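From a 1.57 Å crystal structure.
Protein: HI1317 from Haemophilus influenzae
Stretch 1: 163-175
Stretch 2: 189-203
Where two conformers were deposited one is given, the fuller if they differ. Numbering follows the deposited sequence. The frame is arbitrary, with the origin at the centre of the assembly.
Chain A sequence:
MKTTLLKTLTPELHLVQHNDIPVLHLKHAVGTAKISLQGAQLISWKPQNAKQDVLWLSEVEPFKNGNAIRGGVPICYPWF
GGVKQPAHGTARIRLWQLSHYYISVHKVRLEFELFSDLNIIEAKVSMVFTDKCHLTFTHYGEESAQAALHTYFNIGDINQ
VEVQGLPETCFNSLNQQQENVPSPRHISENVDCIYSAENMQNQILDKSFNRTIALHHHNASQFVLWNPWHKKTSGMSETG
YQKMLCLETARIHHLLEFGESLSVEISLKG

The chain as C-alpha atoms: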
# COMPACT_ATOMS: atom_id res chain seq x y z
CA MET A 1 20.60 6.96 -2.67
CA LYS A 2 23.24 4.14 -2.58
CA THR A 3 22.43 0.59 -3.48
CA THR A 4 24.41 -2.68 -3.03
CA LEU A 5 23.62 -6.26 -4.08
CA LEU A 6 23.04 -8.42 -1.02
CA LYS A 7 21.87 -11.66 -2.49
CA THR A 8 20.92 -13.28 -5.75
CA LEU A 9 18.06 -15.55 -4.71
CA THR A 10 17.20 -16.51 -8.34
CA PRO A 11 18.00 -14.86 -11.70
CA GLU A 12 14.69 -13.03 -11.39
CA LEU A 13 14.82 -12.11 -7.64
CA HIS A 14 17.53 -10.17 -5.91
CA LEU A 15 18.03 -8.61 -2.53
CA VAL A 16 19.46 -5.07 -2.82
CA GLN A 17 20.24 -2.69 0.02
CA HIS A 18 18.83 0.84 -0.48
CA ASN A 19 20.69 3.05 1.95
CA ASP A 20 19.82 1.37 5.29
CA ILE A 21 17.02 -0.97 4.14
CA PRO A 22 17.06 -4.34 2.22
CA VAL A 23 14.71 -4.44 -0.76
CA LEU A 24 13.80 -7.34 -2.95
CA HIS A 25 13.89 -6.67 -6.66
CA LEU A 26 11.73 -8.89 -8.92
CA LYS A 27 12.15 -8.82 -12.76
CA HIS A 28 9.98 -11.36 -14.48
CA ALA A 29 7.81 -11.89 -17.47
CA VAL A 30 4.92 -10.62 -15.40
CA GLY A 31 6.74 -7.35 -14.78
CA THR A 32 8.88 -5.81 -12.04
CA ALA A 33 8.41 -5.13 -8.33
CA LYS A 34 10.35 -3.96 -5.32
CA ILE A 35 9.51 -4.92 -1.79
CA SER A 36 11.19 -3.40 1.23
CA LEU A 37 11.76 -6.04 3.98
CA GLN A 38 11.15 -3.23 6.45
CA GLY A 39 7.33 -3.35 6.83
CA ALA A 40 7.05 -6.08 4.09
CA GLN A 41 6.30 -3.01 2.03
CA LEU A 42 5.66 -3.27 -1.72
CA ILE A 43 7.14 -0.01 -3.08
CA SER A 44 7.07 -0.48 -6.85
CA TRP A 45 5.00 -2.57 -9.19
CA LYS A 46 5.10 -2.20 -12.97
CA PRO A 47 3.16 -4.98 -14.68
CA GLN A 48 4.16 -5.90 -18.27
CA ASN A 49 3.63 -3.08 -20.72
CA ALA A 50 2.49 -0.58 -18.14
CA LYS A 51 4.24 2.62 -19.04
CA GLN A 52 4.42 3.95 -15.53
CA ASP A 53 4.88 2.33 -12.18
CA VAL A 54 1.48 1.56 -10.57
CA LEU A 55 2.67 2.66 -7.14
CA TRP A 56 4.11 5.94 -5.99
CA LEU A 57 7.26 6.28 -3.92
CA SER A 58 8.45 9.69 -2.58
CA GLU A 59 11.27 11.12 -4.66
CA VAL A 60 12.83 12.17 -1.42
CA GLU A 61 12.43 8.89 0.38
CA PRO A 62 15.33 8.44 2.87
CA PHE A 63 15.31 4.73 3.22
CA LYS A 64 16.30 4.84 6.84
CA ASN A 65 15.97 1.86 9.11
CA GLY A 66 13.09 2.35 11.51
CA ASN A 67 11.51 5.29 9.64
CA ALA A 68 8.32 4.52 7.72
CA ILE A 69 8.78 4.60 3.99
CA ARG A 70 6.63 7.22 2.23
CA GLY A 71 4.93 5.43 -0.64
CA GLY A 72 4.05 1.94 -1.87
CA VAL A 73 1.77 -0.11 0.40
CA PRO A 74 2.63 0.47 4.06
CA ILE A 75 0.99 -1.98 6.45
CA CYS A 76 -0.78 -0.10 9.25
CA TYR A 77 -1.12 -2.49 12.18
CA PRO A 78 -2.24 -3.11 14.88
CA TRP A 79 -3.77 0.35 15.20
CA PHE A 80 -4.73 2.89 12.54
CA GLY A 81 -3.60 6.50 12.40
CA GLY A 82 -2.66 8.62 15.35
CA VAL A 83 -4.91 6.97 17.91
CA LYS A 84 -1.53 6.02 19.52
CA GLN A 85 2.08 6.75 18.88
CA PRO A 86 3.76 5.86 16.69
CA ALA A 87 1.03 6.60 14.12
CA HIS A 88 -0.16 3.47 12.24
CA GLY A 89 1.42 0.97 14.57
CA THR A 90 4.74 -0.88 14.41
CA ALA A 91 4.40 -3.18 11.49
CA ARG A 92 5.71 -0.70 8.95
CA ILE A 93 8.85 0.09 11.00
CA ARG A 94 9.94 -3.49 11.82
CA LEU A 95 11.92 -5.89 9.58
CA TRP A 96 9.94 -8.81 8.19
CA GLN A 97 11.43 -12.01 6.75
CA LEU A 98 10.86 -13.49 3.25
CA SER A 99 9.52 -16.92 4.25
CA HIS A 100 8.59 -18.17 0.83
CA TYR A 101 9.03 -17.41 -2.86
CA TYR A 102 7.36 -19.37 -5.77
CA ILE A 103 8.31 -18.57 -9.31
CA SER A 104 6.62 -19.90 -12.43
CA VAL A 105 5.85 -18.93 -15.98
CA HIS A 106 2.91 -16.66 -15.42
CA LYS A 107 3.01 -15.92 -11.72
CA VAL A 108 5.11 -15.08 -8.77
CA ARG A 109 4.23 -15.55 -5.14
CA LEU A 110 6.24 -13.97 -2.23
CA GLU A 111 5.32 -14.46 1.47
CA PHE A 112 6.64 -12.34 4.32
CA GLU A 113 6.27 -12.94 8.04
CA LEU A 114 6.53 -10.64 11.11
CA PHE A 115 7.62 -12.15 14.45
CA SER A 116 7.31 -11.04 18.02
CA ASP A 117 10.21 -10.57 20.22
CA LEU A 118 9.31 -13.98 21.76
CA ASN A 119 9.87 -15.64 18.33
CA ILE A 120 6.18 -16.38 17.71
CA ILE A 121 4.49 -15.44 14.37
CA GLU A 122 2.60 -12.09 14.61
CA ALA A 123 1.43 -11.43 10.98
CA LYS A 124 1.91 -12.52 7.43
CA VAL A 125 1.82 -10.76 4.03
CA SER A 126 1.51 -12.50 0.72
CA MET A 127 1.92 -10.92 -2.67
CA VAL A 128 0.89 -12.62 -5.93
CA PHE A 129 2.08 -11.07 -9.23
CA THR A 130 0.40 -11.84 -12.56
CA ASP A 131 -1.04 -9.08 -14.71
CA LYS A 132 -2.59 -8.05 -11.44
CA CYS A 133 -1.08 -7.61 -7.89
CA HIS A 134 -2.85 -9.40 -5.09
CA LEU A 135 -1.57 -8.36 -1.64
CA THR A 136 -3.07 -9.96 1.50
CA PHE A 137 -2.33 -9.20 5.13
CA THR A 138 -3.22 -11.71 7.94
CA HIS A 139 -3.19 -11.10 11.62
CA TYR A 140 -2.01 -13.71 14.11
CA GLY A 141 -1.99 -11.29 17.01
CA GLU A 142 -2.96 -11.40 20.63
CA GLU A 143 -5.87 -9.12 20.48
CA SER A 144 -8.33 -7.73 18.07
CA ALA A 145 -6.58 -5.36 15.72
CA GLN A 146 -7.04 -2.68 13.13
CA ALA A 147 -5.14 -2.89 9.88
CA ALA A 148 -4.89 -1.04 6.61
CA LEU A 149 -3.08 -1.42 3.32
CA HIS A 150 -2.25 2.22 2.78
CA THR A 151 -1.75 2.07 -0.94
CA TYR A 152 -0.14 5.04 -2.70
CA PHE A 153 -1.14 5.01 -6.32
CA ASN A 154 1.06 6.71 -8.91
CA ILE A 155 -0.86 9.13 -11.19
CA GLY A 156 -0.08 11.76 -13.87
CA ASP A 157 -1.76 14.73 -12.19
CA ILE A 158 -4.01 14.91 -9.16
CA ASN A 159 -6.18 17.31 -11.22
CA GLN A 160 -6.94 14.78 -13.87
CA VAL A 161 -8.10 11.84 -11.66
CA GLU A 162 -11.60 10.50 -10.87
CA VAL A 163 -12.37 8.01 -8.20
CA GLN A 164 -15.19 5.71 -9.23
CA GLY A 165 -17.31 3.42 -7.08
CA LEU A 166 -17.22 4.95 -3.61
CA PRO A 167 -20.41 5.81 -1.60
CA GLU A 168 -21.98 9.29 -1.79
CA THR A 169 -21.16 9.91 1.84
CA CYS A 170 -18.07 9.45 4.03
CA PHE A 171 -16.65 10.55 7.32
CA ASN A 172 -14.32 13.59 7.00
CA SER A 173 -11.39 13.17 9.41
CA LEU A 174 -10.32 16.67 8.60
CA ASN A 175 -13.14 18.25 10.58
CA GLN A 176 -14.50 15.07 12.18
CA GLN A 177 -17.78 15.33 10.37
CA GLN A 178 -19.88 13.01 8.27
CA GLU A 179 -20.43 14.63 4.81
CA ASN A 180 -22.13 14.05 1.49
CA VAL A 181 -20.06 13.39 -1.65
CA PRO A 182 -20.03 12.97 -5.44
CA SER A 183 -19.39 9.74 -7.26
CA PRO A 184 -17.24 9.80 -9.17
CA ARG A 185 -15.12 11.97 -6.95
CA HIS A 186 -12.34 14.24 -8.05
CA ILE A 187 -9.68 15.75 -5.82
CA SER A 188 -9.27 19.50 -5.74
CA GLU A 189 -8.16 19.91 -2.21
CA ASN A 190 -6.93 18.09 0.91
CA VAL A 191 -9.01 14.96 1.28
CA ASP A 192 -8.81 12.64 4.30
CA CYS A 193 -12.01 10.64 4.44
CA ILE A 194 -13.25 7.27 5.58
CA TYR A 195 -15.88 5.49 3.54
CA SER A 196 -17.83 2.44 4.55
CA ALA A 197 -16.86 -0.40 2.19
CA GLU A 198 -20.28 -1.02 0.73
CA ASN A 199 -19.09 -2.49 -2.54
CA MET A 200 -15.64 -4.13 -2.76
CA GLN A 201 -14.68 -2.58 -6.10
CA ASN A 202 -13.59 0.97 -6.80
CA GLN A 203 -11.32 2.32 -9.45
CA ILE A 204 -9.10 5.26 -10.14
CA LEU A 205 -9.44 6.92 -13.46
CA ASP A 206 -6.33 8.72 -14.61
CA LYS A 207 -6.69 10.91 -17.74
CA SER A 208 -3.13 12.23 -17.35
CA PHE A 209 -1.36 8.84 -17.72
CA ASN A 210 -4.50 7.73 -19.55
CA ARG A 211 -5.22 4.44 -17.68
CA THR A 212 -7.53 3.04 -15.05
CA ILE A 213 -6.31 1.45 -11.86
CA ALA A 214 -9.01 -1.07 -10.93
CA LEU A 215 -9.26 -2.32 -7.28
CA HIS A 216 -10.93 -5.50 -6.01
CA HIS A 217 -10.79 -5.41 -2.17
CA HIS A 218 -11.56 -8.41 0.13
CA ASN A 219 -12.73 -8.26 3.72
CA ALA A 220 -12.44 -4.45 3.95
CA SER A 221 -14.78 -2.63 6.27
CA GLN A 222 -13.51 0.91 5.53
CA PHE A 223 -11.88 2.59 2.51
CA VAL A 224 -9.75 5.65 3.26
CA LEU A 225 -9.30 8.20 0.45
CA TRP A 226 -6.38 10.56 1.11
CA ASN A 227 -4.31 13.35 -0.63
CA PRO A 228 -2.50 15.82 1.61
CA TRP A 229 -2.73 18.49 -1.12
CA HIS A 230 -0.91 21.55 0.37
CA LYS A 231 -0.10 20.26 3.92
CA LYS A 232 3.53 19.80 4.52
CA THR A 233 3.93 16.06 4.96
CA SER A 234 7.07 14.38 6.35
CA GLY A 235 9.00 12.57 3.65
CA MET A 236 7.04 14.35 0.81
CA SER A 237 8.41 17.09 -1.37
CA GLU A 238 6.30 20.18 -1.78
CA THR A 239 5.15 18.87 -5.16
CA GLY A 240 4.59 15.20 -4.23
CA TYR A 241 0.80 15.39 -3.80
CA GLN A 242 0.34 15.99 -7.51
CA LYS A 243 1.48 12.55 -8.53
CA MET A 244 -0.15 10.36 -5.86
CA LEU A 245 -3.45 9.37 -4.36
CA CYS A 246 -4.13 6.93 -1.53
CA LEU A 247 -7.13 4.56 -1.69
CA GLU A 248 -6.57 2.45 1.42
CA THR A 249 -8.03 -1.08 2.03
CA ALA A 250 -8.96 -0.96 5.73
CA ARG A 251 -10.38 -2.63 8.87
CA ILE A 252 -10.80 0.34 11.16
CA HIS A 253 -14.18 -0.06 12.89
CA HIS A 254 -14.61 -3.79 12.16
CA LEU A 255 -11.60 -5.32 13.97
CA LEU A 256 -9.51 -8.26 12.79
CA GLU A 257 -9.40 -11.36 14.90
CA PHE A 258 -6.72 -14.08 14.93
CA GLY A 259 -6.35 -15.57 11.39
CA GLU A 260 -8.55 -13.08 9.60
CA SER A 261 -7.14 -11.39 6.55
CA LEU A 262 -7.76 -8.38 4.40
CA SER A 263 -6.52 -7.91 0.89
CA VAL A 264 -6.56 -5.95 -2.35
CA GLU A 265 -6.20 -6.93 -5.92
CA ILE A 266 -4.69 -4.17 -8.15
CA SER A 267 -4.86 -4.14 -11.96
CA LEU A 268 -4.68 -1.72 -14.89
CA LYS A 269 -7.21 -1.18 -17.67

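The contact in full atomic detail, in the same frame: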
# COMPACT_ATOMS: atom_id res chain seq x y z
N VAL A 163 -12.25 9.16 -9.04
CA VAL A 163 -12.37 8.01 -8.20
C VAL A 163 -13.80 7.50 -8.37
O VAL A 163 -14.75 8.18 -8.01
CB VAL A 163 -12.10 8.39 -6.76
CG1 VAL A 163 -11.99 7.09 -6.01
CG2 VAL A 163 -10.72 9.12 -6.60
N GLN A 164 -13.91 6.34 -8.97
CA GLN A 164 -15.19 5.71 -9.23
C GLN A 164 -15.56 4.62 -8.24
O GLN A 164 -14.69 3.85 -7.79
CB GLN A 164 -15.16 5.06 -10.60
CG GLN A 164 -14.53 5.90 -11.72
CD GLN A 164 -14.49 5.17 -13.07
OE1 GLN A 164 -14.70 5.79 -14.12
NE2 GLN A 164 -14.21 3.87 -13.04
N GLY A 165 -16.85 4.53 -7.91
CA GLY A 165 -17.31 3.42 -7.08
C GLY A 165 -17.40 3.59 -5.58
O GLY A 165 -17.86 2.68 -4.91
N LEU A 166 -17.02 4.75 -5.04
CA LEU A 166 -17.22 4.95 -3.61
C LEU A 166 -18.63 5.50 -3.28
O LEU A 166 -19.33 6.00 -4.16
CB LEU A 166 -16.09 5.84 -3.06
CG LEU A 166 -14.69 5.19 -2.99
CD1 LEU A 166 -13.62 6.23 -2.64
CD2 LEU A 166 -14.68 4.05 -1.97
N PRO A 167 -19.05 5.43 -2.03
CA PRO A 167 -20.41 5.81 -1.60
C PRO A 167 -20.56 7.32 -1.85
O PRO A 167 -19.57 7.99 -2.20
CB PRO A 167 -20.31 5.62 -0.09
CG PRO A 167 -19.53 4.34 0.06
CD PRO A 167 -18.51 4.34 -1.09
N GLU A 168 -21.78 7.87 -1.64
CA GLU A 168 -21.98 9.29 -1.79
C GLU A 168 -21.93 9.98 -0.43
O GLU A 168 -22.31 11.13 -0.30
CB GLU A 168 -23.28 9.58 -2.55
CG GLU A 168 -23.42 8.83 -3.88
CD GLU A 168 -24.55 9.40 -4.71
OE1 GLU A 168 -24.65 10.65 -4.73
OE2 GLU A 168 -25.34 8.63 -5.33
N THR A 169 -21.46 9.27 0.59
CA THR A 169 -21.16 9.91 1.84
C THR A 169 -19.88 9.26 2.45
O THR A 169 -19.53 8.13 2.12
CB THR A 169 -22.33 9.75 2.83
OG1 THR A 169 -21.97 10.26 4.12
CG2 THR A 169 -22.56 8.32 3.19
N CYS A 170 -19.27 9.95 3.40
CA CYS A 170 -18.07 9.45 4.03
C CYS A 170 -17.89 10.28 5.26
O CYS A 170 -18.51 11.35 5.41
CB CYS A 170 -16.84 9.64 3.10
SG CYS A 170 -16.31 11.37 2.76
N PHE A 171 -17.00 9.82 6.12
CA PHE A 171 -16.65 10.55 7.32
C PHE A 171 -15.39 11.34 7.01
O PHE A 171 -14.39 10.76 6.51
CB PHE A 171 -16.42 9.58 8.48
CG PHE A 171 -16.15 10.25 9.80
CD1 PHE A 171 -17.23 10.76 10.55
CD2 PHE A 171 -14.89 10.35 10.32
CE1 PHE A 171 -17.01 11.37 11.79
CE2 PHE A 171 -14.65 10.95 11.53
CZ PHE A 171 -15.73 11.47 12.29
N ASN A 172 -15.43 12.65 7.26
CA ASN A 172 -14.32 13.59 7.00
C ASN A 172 -13.45 13.76 8.24
O ASN A 172 -13.86 14.41 9.19
CB ASN A 172 -14.86 14.97 6.52
CG ASN A 172 -13.77 15.89 5.95
OD1 ASN A 172 -12.57 15.75 6.24
ND2 ASN A 172 -14.22 16.89 5.18
N SER A 173 -12.25 13.17 8.24
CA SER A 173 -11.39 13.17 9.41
C SER A 173 -10.84 14.55 9.62
O SER A 173 -10.30 14.86 10.68
CB SER A 173 -10.23 12.17 9.26
OG SER A 173 -10.76 10.89 9.01
N LEU A 174 -10.90 15.34 8.55
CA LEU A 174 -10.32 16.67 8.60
C LEU A 174 -11.01 17.49 9.69
O LEU A 174 -10.36 18.03 10.61
CB LEU A 174 -10.34 17.31 7.19
CG LEU A 174 -9.33 16.62 6.24
CD1 LEU A 174 -9.33 17.22 4.82
CD2 LEU A 174 -7.96 16.62 6.85
N ASN A 175 -12.33 17.46 9.67
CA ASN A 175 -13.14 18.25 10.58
C ASN A 175 -14.05 17.36 11.43
O ASN A 175 -14.96 17.83 12.12
CB ASN A 175 -13.98 19.23 9.77
CG ASN A 175 -14.91 18.51 8.83
OD1 ASN A 175 -15.00 17.28 8.90
ND2 ASN A 175 -15.60 19.25 7.93
N GLU A 189 -8.49 19.40 -3.51
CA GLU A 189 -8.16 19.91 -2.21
C GLU A 189 -7.76 18.76 -1.31
O GLU A 189 -7.85 17.63 -1.71
CB GLU A 189 -9.33 20.67 -1.62
CG GLU A 189 -10.36 19.74 -1.02
CD GLU A 189 -11.49 20.50 -0.39
OE1 GLU A 189 -12.44 20.80 -1.12
OE2 GLU A 189 -11.40 20.81 0.82
N ASN A 190 -7.28 19.07 -0.13
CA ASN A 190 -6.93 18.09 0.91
C ASN A 190 -8.11 17.24 1.28
O ASN A 190 -9.12 17.76 1.79
CB ASN A 190 -6.38 18.77 2.14
CG ASN A 190 -6.00 17.83 3.23
OD1 ASN A 190 -5.68 18.30 4.34
ND2 ASN A 190 -5.94 16.51 2.94
N VAL A 191 -7.98 15.94 1.00
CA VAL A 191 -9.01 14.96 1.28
C VAL A 191 -8.46 13.89 2.22
O VAL A 191 -7.33 13.42 2.06
CB VAL A 191 -9.56 14.29 0.01
CG1 VAL A 191 -10.60 13.18 0.30
CG2 VAL A 191 -10.18 15.29 -0.99
N ASP A 192 -9.20 13.62 3.29
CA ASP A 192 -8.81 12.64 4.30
C ASP A 192 -10.12 12.03 4.85
O ASP A 192 -10.56 12.35 5.97
CB ASP A 192 -7.91 13.22 5.41
CG ASP A 192 -7.21 12.12 6.24
OD1 ASP A 192 -7.54 10.94 6.03
OD2 ASP A 192 -6.30 12.31 7.07
N CYS A 193 -10.69 11.11 4.08
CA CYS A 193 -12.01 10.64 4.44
C CYS A 193 -12.21 9.14 4.46
O CYS A 193 -11.67 8.41 3.64
CB CYS A 193 -13.05 11.31 3.55
SG CYS A 193 -13.20 10.62 1.91
N ILE A 194 -12.99 8.68 5.40
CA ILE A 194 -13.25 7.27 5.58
C ILE A 194 -14.61 6.87 5.07
O ILE A 194 -15.64 7.32 5.60
CB ILE A 194 -13.16 6.91 7.06
CG1 ILE A 194 -11.87 7.44 7.68
CG2 ILE A 194 -13.24 5.40 7.26
CD1 ILE A 194 -11.81 7.33 9.19
N TYR A 195 -14.65 6.05 4.05
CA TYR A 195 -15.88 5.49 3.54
C TYR A 195 -16.15 4.09 4.09
O TYR A 195 -15.24 3.30 4.33
CB TYR A 195 -15.80 5.24 2.04
CG TYR A 195 -15.72 6.44 1.09
CD1 TYR A 195 -14.53 7.10 0.86
CD2 TYR A 195 -16.84 6.86 0.38
CE1 TYR A 195 -14.43 8.16 -0.05
CE2 TYR A 195 -16.76 7.89 -0.51
CZ TYR A 195 -15.57 8.55 -0.73
OH TYR A 195 -15.52 9.61 -1.67
N SER A 196 -17.42 3.79 4.29
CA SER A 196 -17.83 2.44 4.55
C SER A 196 -17.55 1.72 3.24
O SER A 196 -17.64 2.31 2.18
CB SER A 196 -19.34 2.36 4.89
OG SER A 196 -19.65 3.12 6.05
N ALA A 197 -17.16 0.47 3.32
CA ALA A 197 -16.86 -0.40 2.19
C ALA A 197 -18.09 -1.14 1.71
O ALA A 197 -18.17 -2.38 1.79
CB ALA A 197 -15.79 -1.44 2.60
N GLU A 198 -19.04 -0.41 1.15
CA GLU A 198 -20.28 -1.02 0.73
C GLU A 198 -20.06 -2.05 -0.34
O GLU A 198 -20.54 -3.18 -0.27
CB GLU A 198 -21.25 0.07 0.25
CG GLU A 198 -21.67 1.05 1.34
CD GLU A 198 -22.20 0.35 2.58
OE1 GLU A 198 -22.10 -0.90 2.67
OE2 GLU A 198 -22.71 1.05 3.49
N ASN A 199 -19.37 -1.63 -1.38
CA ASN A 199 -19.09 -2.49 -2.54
C ASN A 199 -17.57 -2.68 -2.53
O ASN A 199 -16.86 -1.73 -2.28
CB ASN A 199 -19.54 -1.75 -3.80
CG ASN A 199 -18.92 -2.30 -5.10
OD1 ASN A 199 -18.63 -3.49 -5.24
ND2 ASN A 199 -18.76 -1.41 -6.08
N MET A 200 -17.10 -3.87 -2.86
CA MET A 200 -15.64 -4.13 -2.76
C MET A 200 -14.80 -3.70 -3.96
O MET A 200 -13.58 -3.94 -3.98
CB MET A 200 -15.41 -5.59 -2.42
CG MET A 200 -15.95 -5.93 -1.04
SD MET A 200 -15.15 -5.04 0.35
CE MET A 200 -13.81 -6.03 0.55
N GLN A 201 -15.43 -3.08 -4.96
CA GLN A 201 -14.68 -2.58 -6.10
C GLN A 201 -14.77 -1.07 -6.26
O GLN A 201 -15.83 -0.48 -6.11
CB GLN A 201 -15.11 -3.32 -7.37
CG GLN A 201 -15.05 -4.83 -7.24
CD GLN A 201 -15.12 -5.52 -8.59
OE1 GLN A 201 -14.45 -5.10 -9.53
NE2 GLN A 201 -15.93 -6.57 -8.70
N ASN A 202 -13.64 -0.45 -6.50
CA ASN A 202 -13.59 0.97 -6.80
C ASN A 202 -12.44 1.11 -7.76
O ASN A 202 -11.61 0.21 -7.86
CB ASN A 202 -13.44 1.84 -5.56
CG ASN A 202 -12.57 1.17 -4.52
OD1 ASN A 202 -11.42 0.85 -4.77
ND2 ASN A 202 -13.15 0.97 -3.33
N GLN A 203 -12.38 2.22 -8.46
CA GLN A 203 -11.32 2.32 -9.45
C GLN A 203 -10.84 3.75 -9.59
O GLN A 203 -11.50 4.67 -9.14
CB GLN A 203 -11.65 1.59 -10.76
CG GLN A 203 -12.92 1.92 -11.45
CD GLN A 203 -14.13 1.23 -10.84
OE1 GLN A 203 -14.10 0.05 -10.45
NE2 GLN A 203 -15.22 1.98 -10.75
O HOH W 1 -16.27 0.90 -3.30
O HOH W 2 -17.18 9.33 -3.57
O HOH W 3 -19.51 5.69 3.39
O HOH W 4 -8.41 9.39 8.13

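Two short antiparallel ladders, separated by loops and offset in register by two residues, join these stretches, and a buried tyrosine fills the space between them. The first ladder is a single reciprocal pair: Gln164 N donates to Gln203 O at 2.9 Å, and Gln203 N donates to Gln164 O at 2.9 Å. The second centres on Phe171 and Ile194, where Phe171 N reaches Ile194 O at 2.9 Å in an almost straight bond and Ile194 N reaches Phe171 O at 2.7 Å. In these two reciprocal pairs the backbone N and O atoms facing across satisfy one another. Two residues on, Ser173 N adds a single bond to Asp192 O at 2.9 Å, so the pattern carries past the end of strand 169-172 into the turn.

Between the ladders direct pairing lapses, and water takes over. Water 3 donates to Thr169 O at 2.8 Å and accepts from Ser196 N at 3.0 Å, extending the link one step beyond the Phe171 pair. Water 2 accepts from Tyr195 OH at 2.5 Å and donates to Pro167 O at 3.1 Å, tying the phenol to the backbone beside its ring; the hydroxyl is also bonded elsewhere in the structure. Water 1 sits where the chains part, 2.9 Å from both Gly165 O and Asn199 O, and accepts from Asn202 ND2 at 3.1 Å. Asn202 OD1 finds its partner elsewhere, so both ends of this buried amide are used.

Tyr195 gives up more surface to the opposing stretch than any other residue. With chi1 in m, its ring lies between Leu166 and Cys170: Leu166 CB stands 3.7 Å from the centroid of the Tyr195 ring over one face, and Cys170 CB 3.8 Å from that centroid over the opposite face. Pro167 CD packs 3.4 Å from Tyr195 CD2, on the Leu166 side of the ring plane, while Pro167 O lies at the ring edge. An aromatic residue suits this place because it offers two flat apolar faces while its hydroxyl can still reach water 2. Cys170 SG also lies 3.3 Å from Cys193 SG, a close apolar contact between buried, compact side chains.

Gly165 answers a backbone demand. At phi/psi 94/-2 a CB would jam against the preceding carbonyl, and it would also lie 3.0 Å from Gln201 O, in the path of the neighbouring strand.

Phe171 and Ile194 project from the same face of the sheet, and their CB atoms are 4.4 Å apart; the Phe171 ring then leads away from the other stretch. At the far end, Ser173 and Asp192 share water 4, which lies 2.9 Å from Ser173 OG and donates to Asp192 OD1 at 2.8 Å. Leu174 finishes the contact: its CD2 packs 3.7 Å from Asp192 CB, and its CD1 lies 3.7 Å from Asn190 CG. The rule to read here is economical: backbone pairs fasten the ladders, apolar groups enclose the tyrosine, and ordered waters serve polar groups where direct backbone pairing lapses.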